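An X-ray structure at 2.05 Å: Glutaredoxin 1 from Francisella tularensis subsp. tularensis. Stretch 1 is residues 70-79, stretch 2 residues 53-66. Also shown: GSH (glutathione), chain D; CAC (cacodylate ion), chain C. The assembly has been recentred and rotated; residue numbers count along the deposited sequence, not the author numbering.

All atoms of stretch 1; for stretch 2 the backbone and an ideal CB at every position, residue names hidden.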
ATOM      1  N   GLU A  70      -4.502  -9.217   1.259  1.00 38.35           N
ATOM      2  CA  GLU A  70      -5.054  -8.969  -0.048  1.00 40.33           C
ATOM      3  C   GLU A  70      -4.499  -7.645  -0.570  1.00 34.72           C
ATOM      4  O   GLU A  70      -4.598  -6.608   0.090  1.00 29.22           O
ATOM      5  CB  GLU A  70      -6.583  -8.920   0.016  1.00 56.32           C
ATOM      6  CG  GLU A  70      -7.261 -10.283   0.212  1.00 73.59           C
ATOM      7  CD  GLU A  70      -8.288 -10.593  -0.882  1.00 86.33           C
ATOM      8  OE1 GLU A  70      -8.814  -9.629  -1.486  1.00 86.92           O
ATOM      9  OE2 GLU A  70      -8.569 -11.795  -1.138  1.00 89.99           O
ATOM     10  N   HIS A  71      -3.903  -7.697  -1.753  1.00 30.45           N
ATOM     11  CA  HIS A  71      -3.408  -6.508  -2.445  1.00 26.99           C
ATOM     12  C   HIS A  71      -4.584  -5.589  -2.805  1.00 28.37           C
ATOM     13  O   HIS A  71      -5.486  -5.992  -3.519  1.00 32.72           O
ATOM     14  CB  HIS A  71      -2.680  -6.966  -3.709  1.00 22.73           C
ATOM     15  CG  HIS A  71      -2.145  -5.854  -4.560  1.00 22.61           C
ATOM     16  ND1 HIS A  71      -1.613  -4.692  -4.036  1.00 30.68           N
ATOM     17  CD2 HIS A  71      -2.038  -5.739  -5.907  1.00 21.80           C
ATOM     18  CE1 HIS A  71      -1.231  -3.899  -5.020  1.00 27.46           C
ATOM     19  NE2 HIS A  71      -1.458  -4.522  -6.170  1.00 29.08           N
ATOM     20  N   ILE A  72      -4.578  -4.348  -2.329  1.00 27.26           N
ATOM     21  CA  ILE A  72      -5.648  -3.413  -2.672  1.00 26.13           C
ATOM     22  C   ILE A  72      -5.254  -2.572  -3.887  1.00 31.89           C
ATOM     23  O   ILE A  72      -6.070  -2.342  -4.814  1.00 31.78           O
ATOM     24  CB  ILE A  72      -5.981  -2.442  -1.490  1.00 36.50           C
ATOM     25  CG1 ILE A  72      -6.965  -3.073  -0.521  1.00 37.09           C
ATOM     26  CG2 ILE A  72      -6.607  -1.146  -2.010  1.00 30.13           C
ATOM     27  CD1 ILE A  72      -6.555  -4.423   0.015  1.00 43.38           C
ATOM     28  N   GLY A  73      -4.009  -2.106  -3.869  1.00 25.83           N
ATOM     29  CA  GLY A  73      -3.518  -1.235  -4.913  1.00 26.38           C
ATOM     30  C   GLY A  73      -2.914   0.032  -4.347  1.00 26.40           C
ATOM     31  O   GLY A  73      -2.356   0.029  -3.236  1.00 23.55           O
ATOM     32  N   GLY A  74      -2.996   1.110  -5.126  1.00 21.17           N
ATOM     33  CA  GLY A  74      -2.498   2.411  -4.696  1.00 20.06           C
ATOM     34  C   GLY A  74      -3.573   3.259  -4.007  1.00 25.90           C
ATOM     35  O   GLY A  74      -4.604   2.763  -3.522  1.00 22.40           O
ATOM     36  N   PHE A  75      -3.367   4.566  -4.009  1.00 19.52           N
ATOM     37  CA  PHE A  75      -4.295   5.433  -3.309  1.00 25.61           C
ATOM     38  C   PHE A  75      -5.706   5.512  -3.946  1.00 28.21           C
ATOM     39  O   PHE A  75      -6.713   5.511  -3.248  1.00 21.89           O
ATOM     40  CB  PHE A  75      -3.685   6.823  -3.205  1.00 26.38           C
ATOM     41  CG  PHE A  75      -4.516   7.753  -2.431  1.00 26.11           C
ATOM     42  CD1 PHE A  75      -5.115   8.844  -3.042  1.00 27.14           C
ATOM     43  CD2 PHE A  75      -4.720   7.533  -1.087  1.00 23.58           C
ATOM     44  CE1 PHE A  75      -5.894   9.723  -2.298  1.00 29.87           C
ATOM     45  CE2 PHE A  75      -5.524   8.386  -0.347  1.00 27.97           C
ATOM     46  CZ  PHE A  75      -6.099   9.487  -0.956  1.00 27.45           C
ATOM     47  N   THR A  76      -5.760   5.582  -5.275  1.00 27.62           N
ATOM     48  CA  THR A  76      -7.024   5.519  -5.992  1.00 28.26           C
ATOM     49  C   THR A  76      -7.827   4.314  -5.579  1.00 30.98           C
ATOM     50  O   THR A  76      -9.019   4.430  -5.300  1.00 32.38           O
ATOM     51  CB  THR A  76      -6.793   5.484  -7.502  1.00 34.42           C
ATOM     52  OG1 THR A  76      -6.250   6.747  -7.896  1.00 39.39           O
ATOM     53  CG2 THR A  76      -8.110   5.209  -8.276  1.00 34.19           C
ATOM     54  N   GLU A  77      -7.182   3.149  -5.513  1.00 28.86           N
ATOM     55  CA  GLU A  77      -7.918   1.954  -5.135  1.00 25.93           C
ATOM     56  C   GLU A  77      -8.360   2.006  -3.692  1.00 30.03           C
ATOM     57  O   GLU A  77      -9.446   1.522  -3.357  1.00 28.77           O
ATOM     58  CB  GLU A  77      -7.135   0.672  -5.393  1.00 22.31           C
ATOM     59  CG  GLU A  77      -6.982   0.326  -6.858  1.00 25.20           C
ATOM     60  CD  GLU A  77      -5.783   1.041  -7.513  1.00 38.95           C
ATOM     61  OE1 GLU A  77      -5.042   1.781  -6.812  1.00 36.25           O
ATOM     62  OE2 GLU A  77      -5.576   0.852  -8.732  1.00 42.99           O
ATOM     63  N   LEU A  78      -7.521   2.571  -2.826  1.00 27.64           N
ATOM     64  CA  LEU A  78      -7.882   2.687  -1.417  1.00 25.48           C
ATOM     65  C   LEU A  78      -9.182   3.477  -1.300  1.00 30.54           C
ATOM     66  O   LEU A  78     -10.133   3.050  -0.651  1.00 36.30           O
ATOM     67  CB  LEU A  78      -6.773   3.390  -0.635  1.00 24.45           C
ATOM     68  CG  LEU A  78      -6.982   3.597   0.868  1.00 25.62           C
ATOM     69  CD1 LEU A  78      -7.128   2.259   1.585  1.00 25.38           C
ATOM     70  CD2 LEU A  78      -5.814   4.404   1.451  1.00 24.75           C
ATOM     71  N   LYS A  79      -9.221   4.632  -1.934  1.00 29.65           N
ATOM     72  CA  LYS A  79     -10.402   5.482  -1.831  1.00 35.12           C
ATOM     73  C   LYS A  79     -11.626   4.812  -2.443  1.00 38.98           C
ATOM     74  O   LYS A  79     -12.735   4.919  -1.897  1.00 39.29           O
ATOM     75  CB  LYS A  79     -10.144   6.832  -2.482  1.00 35.68           C
ATOM     76  CG  LYS A  79      -9.157   7.670  -1.702  1.00 37.97           C
ATOM     77  CD  LYS A  79      -9.632   7.864  -0.256  1.00 45.42           C
ATOM     78  CE  LYS A  79     -10.415   9.189  -0.107  1.00 51.77           C
ATOM     79  NZ  LYS A  79     -11.634   9.033   0.740  1.00 59.35           N
ATOM     80  N   UNK A  53       2.556 -13.880  -6.913  1.00 21.81           N
ATOM     81  CA  UNK A  53       1.189 -14.351  -6.837  1.00 20.43           C
ATOM     82  C   UNK A  53       0.311 -13.491  -5.923  1.00 25.54           C
ATOM     83  O   UNK A  53      -0.876 -13.754  -5.813  1.00 29.51           O
ATOM     84  CB  UNK A  53       1.176 -15.802  -6.352  1.00 20.43           C
ATOM     85  N   UNK A  54       0.862 -12.467  -5.276  1.00 25.84           N
ATOM     86  CA  UNK A  54       0.097 -11.728  -4.249  1.00 30.69           C
ATOM     87  C   UNK A  54      -0.522 -10.407  -4.729  1.00 29.99           C
ATOM     88  O   UNK A  54      -1.307  -9.790  -4.015  1.00 31.49           O
ATOM     89  CB  UNK A  54       1.013 -11.432  -3.060  1.00 30.69           C
ATOM     90  N   UNK A  55      -0.157  -9.946  -5.917  1.00 25.58           N
ATOM     91  CA  UNK A  55      -0.689  -8.663  -6.383  1.00 21.69           C
ATOM     92  C   UNK A  55      -1.763  -8.920  -7.422  1.00 26.22           C
ATOM     93  O   UNK A  55      -1.840 -10.018  -8.013  1.00 26.46           O
ATOM     94  CB  UNK A  55       0.419  -7.779  -6.959  1.00 21.69           C
ATOM     95  N   UNK A  56      -2.628  -7.938  -7.628  1.00 24.09           N
ATOM     96  CA  UNK A  56      -3.774  -8.154  -8.516  1.00 28.86           C
ATOM     97  C   UNK A  56      -3.570  -7.451  -9.842  1.00 23.97           C
ATOM     98  O   UNK A  56      -4.390  -7.567 -10.762  1.00 24.87           O
ATOM     99  CB  UNK A  56      -5.067  -7.665  -7.859  1.00 28.86           C
ATOM    100  N   UNK A  57      -2.476  -6.696  -9.910  1.00 19.62           N
ATOM    101  CA  UNK A  57      -2.029  -6.090 -11.135  1.00 21.96           C
ATOM    102  C   UNK A  57      -0.503  -5.871 -11.006  1.00 24.97           C
ATOM    103  O   UNK A  57       0.047  -5.927  -9.914  1.00 23.52           O
ATOM    104  CB  UNK A  57      -2.777  -4.784 -11.410  1.00 21.96           C
ATOM    105  N   UNK A  58       0.186  -5.657 -12.126  1.00 24.12           N
ATOM    106  CA  UNK A  58       1.652  -5.543 -12.024  1.00 23.72           C
ATOM    107  C   UNK A  58       2.009  -4.187 -11.479  1.00 23.53           C
ATOM    108  O   UNK A  58       1.565  -3.192 -12.058  1.00 25.90           O
ATOM    109  CB  UNK A  58       2.328  -5.764 -13.379  1.00 23.72           C
ATOM    110  N   UNK A  59       2.745  -4.130 -10.369  1.00 18.63           N
ATOM    111  CA  UNK A  59       2.971  -2.847  -9.705  1.00 21.31           C
ATOM    112  C   UNK A  59       4.247  -2.182 -10.203  1.00 25.90           C
ATOM    113  O   UNK A  59       5.202  -2.863 -10.586  1.00 25.65           O
ATOM    114  CB  UNK A  59       3.039  -3.038  -8.188  1.00 21.31           C
ATOM    115  N   UNK A  60       4.273  -0.854 -10.183  1.00 23.33           N
ATOM    116  CA  UNK A  60       5.467  -0.140 -10.608  1.00 19.70           C
ATOM    117  C   UNK A  60       5.505   1.249  -9.991  0.84 25.37           C
ATOM    118  O   UNK A  60       6.272   2.105 -10.419  0.76 17.89           O
ATOM    119  CB  UNK A  60       5.524  -0.047 -12.134  1.00 19.70           C
ATOM    120  N   UNK A  61       4.673   1.460  -8.979  1.00 23.90           N
ATOM    121  CA  UNK A  61       4.657   2.708  -8.230  1.00 27.95           C
ATOM    122  C   UNK A  61       4.413   2.398  -6.751  1.00 24.48           C
ATOM    123  O   UNK A  61       4.043   1.273  -6.379  1.00 19.60           O
ATOM    124  CB  UNK A  61       3.589   3.659  -8.774  1.00 27.95           C
ATOM    125  N   UNK A  62       4.626   3.397  -5.903  1.00 28.22           N
ATOM    126  CA  UNK A  62       4.151   3.339  -4.521  1.00 30.65           C
ATOM    127  C   UNK A  62       3.200   4.507  -4.358  1.00 25.93           C
ATOM    128  O   UNK A  62       3.262   5.448  -5.127  1.00 23.42           O
ATOM    129  CB  UNK A  62       5.297   3.393  -3.508  1.00 30.65           C
ATOM    130  N   UNK A  63       2.305   4.440  -3.363  1.00 28.38           N
ATOM    131  CA  UNK A  63       2.207   3.360  -2.376  1.00 25.18           C
ATOM    132  C   UNK A  63       1.571   2.072  -2.936  1.00 23.98           C
ATOM    133  O   UNK A  63       0.840   2.111  -3.928  1.00 21.75           O
ATOM    134  CB  UNK A  63       1.394   3.845  -1.174  1.00 25.18           C
ATOM    135  N   UNK A  64       1.865   0.951  -2.277  1.00 26.14           N
ATOM    136  CA  UNK A  64       1.140  -0.308  -2.462  1.00 23.87           C
ATOM    137  C   UNK A  64       0.612  -0.745  -1.102  1.00 24.03           C
ATOM    138  O   UNK A  64       1.367  -0.904  -0.129  1.00 22.85           O
ATOM    139  CB  UNK A  64       2.032  -1.386  -3.081  1.00 23.87           C
ATOM    140  N   UNK A  65      -0.699  -0.963  -1.054  1.00 22.49           N
ATOM    141  CA  UNK A  65      -1.392  -1.251   0.183  1.00 21.80           C
ATOM    142  C   UNK A  65      -1.948  -2.679   0.192  1.00 27.38           C
ATOM    143  O   UNK A  65      -2.613  -3.107  -0.765  1.00 23.87           O
ATOM    144  CB  UNK A  65      -2.519  -0.239   0.399  1.00 21.80           C
ATOM    145  N   UNK A  66      -1.641  -3.426   1.251  1.00 22.91           N
ATOM    146  CA  UNK A  66      -2.228  -4.749   1.448  1.00 26.40           C
ATOM    147  C   UNK A  66      -3.056  -4.762   2.735  1.00 30.04           C
ATOM    148  O   UNK A  66      -2.648  -4.224   3.765  1.00 29.08           O
ATOM    149  CB  UNK A  66      -1.139  -5.823   1.497  1.00 26.40           C
TER
HETATM  150  N1  GSH D  92      -3.681   5.637 -13.109  1.00 58.88           N
HETATM  151  CA1 GSH D  92      -3.057   5.694 -11.797  1.00 56.34           C
HETATM  152  C1  GSH D  92      -1.608   5.262 -11.782  1.00 60.66           C
HETATM  153  O11 GSH D  92      -1.264   4.155 -12.265  1.00 61.79           O
HETATM  154  O12 GSH D  92      -0.728   6.013 -11.267  1.00 53.72           O
HETATM  155  CB1 GSH D  92      -3.045   7.106 -11.232  1.00 43.90           C
HETATM  156  CG1 GSH D  92      -2.485   6.817  -9.838  1.00 28.35           C
HETATM  157  CD1 GSH D  92      -2.539   7.981  -8.933  1.00 36.84           C
HETATM  158  OE1 GSH D  92      -3.724   8.747  -8.827  1.00 33.82           O
HETATM  159  N2  GSH D  92      -1.392   8.131  -8.282  1.00 39.34           N
HETATM  160  CA2 GSH D  92      -0.739   6.927  -7.835  1.00 37.86           C
HETATM  161  C2  GSH D  92      -1.561   6.207  -6.822  1.00 36.46           C
HETATM  162  O2  GSH D  92      -0.928   5.468  -5.780  1.00 28.35           O
HETATM  163  CB2 GSH D  92       0.584   7.296  -7.206  1.00 50.59           C
HETATM  164  SG2 GSH D  92       1.941   7.131  -8.390  1.00 60.55           S
HETATM  165  N3  GSH D  92      -2.899   6.331  -6.972  1.00 35.13           N
HETATM  166  CA3 GSH D  92      -3.713   5.151  -7.120  1.00 40.86           C
HETATM  167  C3  GSH D  92      -3.189   4.166  -8.168  1.00 56.09           C
HETATM  168  O31 GSH D  92      -2.342   4.460  -9.046  1.00 72.50           O
HETATM  169  O32 GSH D  92      -3.587   2.994  -8.200  1.00 47.86           O
HETATM  170 AS   CAC C  91       7.106   6.677  -7.868  1.00161.33          AS
HETATM  171  O1  CAC C  91       6.732   8.155  -7.037  1.00 83.18           O
HETATM  172  O2  CAC C  91       5.817   5.598  -7.482  1.00 35.09           O
HETATM  173  C1  CAC C  91       7.172   6.970  -9.810  1.00 85.65           C
HETATM  174  C2  CAC C  91       8.791   5.915  -7.230  1.00 72.72           C

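Position 53 has a positive phi of 85° and no atom of stretch 1 near its ideal CB. Such angles favour glycine, and the residue is Gly 53.

At position 54 CA-to-CB points sideways, with nothing of stretch 1 within 5.5 Å of the ideal CB. Many side chains would suit, polar ones included. It is Lys 54, and its end leads away. Its backbone does the work: a water accepts from His 71 N (2.7 Å from the water O) and donates to Lys 54 O (3.0 Å).

Position 55 has its ideal CB 3.4 Å from His 71 CD2. That is tight, and a small or branched apolar group could cover the imidazole. The residue is Val 55. Its CG1 sits over one face of the His 71 ring, 3.9 Å from the centroid, a CH-pi contact.

At position 56 CB points sideways, 4.1 Å from His 71 CD2. A longer apolar chain could reach toward Ile 72; a polar one is not excluded by stretch 1. The residue is Ile 56. Its end comes nearer, and CD1 lies 3.9 Å from Ile 72 O.

Position 57 starts far off, with CB 5.4 Å from His 71 NE2. Beside Gly 73 there is room that a long or aromatic side chain could fill. Phe 57, chi1 p, brings its ring there: CZ is 3.7 Å from Gly 73 CA, and His 71 NE2 lies over one ring face. A CB on Gly 73 would be tight against Phe 57 CE1, at 3.2 Å.

Position 58 points away, so stretch 1 sets no demand. Its phi of -77° allows proline, and it is Pro 58.

Position 59 points toward stretch 1, with CB 5.1 Å from His 71 NE2. A medium apolar group would suit. Ile 59 places CG2 3.6 Å from His 71 NE2.

Positions 60 and 61 are out of reach, and 62 points away, so stretch 1 leaves all three open to polar or apolar side chains. They are Ser 60, Thr 61 and Val 62. Val 62 N donates to cacodylate O2 (3.0 Å).

Position 63 follows a cis peptide, which strongly suggests proline. Pro 63 fits, and its O receives a CA-H...O contact from Gly 74 CA (3.4 Å).

Position 64 opens the strand, with CB 4.6 Å from both His 71 CE1 and Gly 73 O. Medium polar or apolar chains would fit. It is Gln 64, and its end comes nearer stretch 1.

Position 65 pairs with Gly 73 across the antiparallel strands. Its N donates to Gly 73 O (2.9 Å), and its O accepts from Ile 72 N (2.8 Å). Ile 72 and Leu 78 offer an apolar surface, so a branched aliphatic chain suits. Ile 65 meets Leu 78 CD2 with its CD1 at 3.8 Å.

Position 66 pairs with His 71, their CA atoms 4.4 Å apart; a beta bulge separates this pair from the last. Its CB shares the face of His 71, where an apolar or aromatic group could pack. Phe 66 does so: CE1 lies 3.6 Å from His 71 CB.

Stretch 2 53-66: GKVIFPISTVPQIF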
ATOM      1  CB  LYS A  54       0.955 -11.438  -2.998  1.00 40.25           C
ATOM      2  CG  LYS A  54       1.661 -12.646  -2.381  1.00 46.07           C
ATOM      3  CD  LYS A  54       0.683 -13.718  -1.914  1.00 53.94           C
ATOM      4  CE  LYS A  54       1.418 -14.925  -1.303  1.00 62.75           C
ATOM      5  NZ  LYS A  54       0.730 -15.456  -0.086  1.00 65.25           N
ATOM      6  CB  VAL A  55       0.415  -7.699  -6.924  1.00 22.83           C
ATOM      7  CG1 VAL A  55       1.389  -7.305  -5.801  1.00 23.36           C
ATOM      8  CG2 VAL A  55       1.152  -8.295  -8.156  1.00 22.60           C
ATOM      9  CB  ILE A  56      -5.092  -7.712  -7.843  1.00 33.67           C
ATOM     10  CG1 ILE A  56      -5.033  -6.220  -7.460  1.00 29.16           C
ATOM     11  CG2 ILE A  56      -5.314  -8.552  -6.601  1.00 38.01           C
ATOM     12  CD1 ILE A  56      -6.304  -5.688  -6.780  1.00 30.06           C
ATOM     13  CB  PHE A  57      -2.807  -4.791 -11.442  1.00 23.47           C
ATOM     14  CG  PHE A  57      -2.679  -3.720 -10.376  1.00 26.39           C
ATOM     15  CD1 PHE A  57      -3.722  -3.487  -9.462  1.00 26.49           C
ATOM     16  CD2 PHE A  57      -1.525  -2.930 -10.295  1.00 26.34           C
ATOM     17  CE1 PHE A  57      -3.610  -2.482  -8.467  1.00 29.42           C
ATOM     18  CE2 PHE A  57      -1.411  -1.908  -9.327  1.00 27.82           C
ATOM     19  CZ  PHE A  57      -2.446  -1.685  -8.404  1.00 30.76           C
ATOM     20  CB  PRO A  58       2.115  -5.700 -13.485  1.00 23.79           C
ATOM     21  CG  PRO A  58       0.967  -5.205 -14.290  1.00 26.12           C
ATOM     22  CD  PRO A  58      -0.298  -5.557 -13.513  1.00 25.76           C
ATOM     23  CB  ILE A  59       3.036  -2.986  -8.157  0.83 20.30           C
ATOM     24  CG1 ILE A  59       4.229  -3.876  -7.731  0.92 15.82           C
ATOM     25  CG2 ILE A  59       1.717  -3.563  -7.603  1.00 19.96           C
ATOM     26  CD1 ILE A  59       4.572  -3.789  -6.183  0.74 15.34           C
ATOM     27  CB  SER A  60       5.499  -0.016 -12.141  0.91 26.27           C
ATOM     28  OG  SER A  60       4.457   0.831 -12.565  1.00 29.88           O
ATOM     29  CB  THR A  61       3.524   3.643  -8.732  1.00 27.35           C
ATOM     30  OG1 THR A  61       2.243   3.078  -8.406  1.00 27.61           O
ATOM     31  CG2 THR A  61       3.611   3.817 -10.257  1.00 30.53           C
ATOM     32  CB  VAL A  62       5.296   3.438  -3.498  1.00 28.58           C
ATOM     33  CG1 VAL A  62       6.049   2.104  -3.432  1.00 26.41           C
ATOM     34  CG2 VAL A  62       6.236   4.588  -3.892  1.00 27.59           C
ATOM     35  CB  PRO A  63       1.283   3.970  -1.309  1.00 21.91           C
ATOM     36  CG  PRO A  63       0.362   4.805  -2.129  1.00 21.11           C
ATOM     37  CD  PRO A  63       1.208   5.420  -3.208  1.00 23.03           C
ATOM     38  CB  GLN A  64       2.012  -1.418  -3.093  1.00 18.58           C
ATOM     39  CG  GLN A  64       2.468  -1.110  -4.551  1.00 22.03           C
ATOM     40  CD  GLN A  64       1.314  -0.837  -5.534  1.00 22.84           C
ATOM     41  OE1 GLN A  64       1.455  -0.063  -6.494  1.00 29.19           O
ATOM     42  NE2 GLN A  64       0.174  -1.456  -5.289  1.00 18.65           N
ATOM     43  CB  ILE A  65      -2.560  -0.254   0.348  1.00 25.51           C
ATOM     44  CG1 ILE A  65      -2.008   1.177   0.386  1.00 27.11           C
ATOM     45  CG2 ILE A  65      -3.395  -0.603   1.601  1.00 25.35           C
ATOM     46  CD1 ILE A  65      -3.028   2.231   0.046  1.00 29.84           C
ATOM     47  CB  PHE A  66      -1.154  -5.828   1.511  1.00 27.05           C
ATOM     48  CG  PHE A  66      -0.291  -5.898   0.283  1.00 28.59           C
ATOM     49  CD1 PHE A  66      -0.460  -6.906  -0.648  1.00 28.43           C
ATOM     50  CD2 PHE A  66       0.697  -4.947   0.060  1.00 30.00           C
ATOM     51  CE1 PHE A  66       0.355  -6.972  -1.803  1.00 25.95           C
ATOM     52  CE2 PHE A  66       1.517  -5.019  -1.073  1.00 31.70           C
ATOM     53  CZ  PHE A  66       1.340  -6.030  -1.998  1.00 26.96           C
TER
HETATM   54  O   HOH W   1      -4.141 -10.011  -3.160  1.00 35.65           O
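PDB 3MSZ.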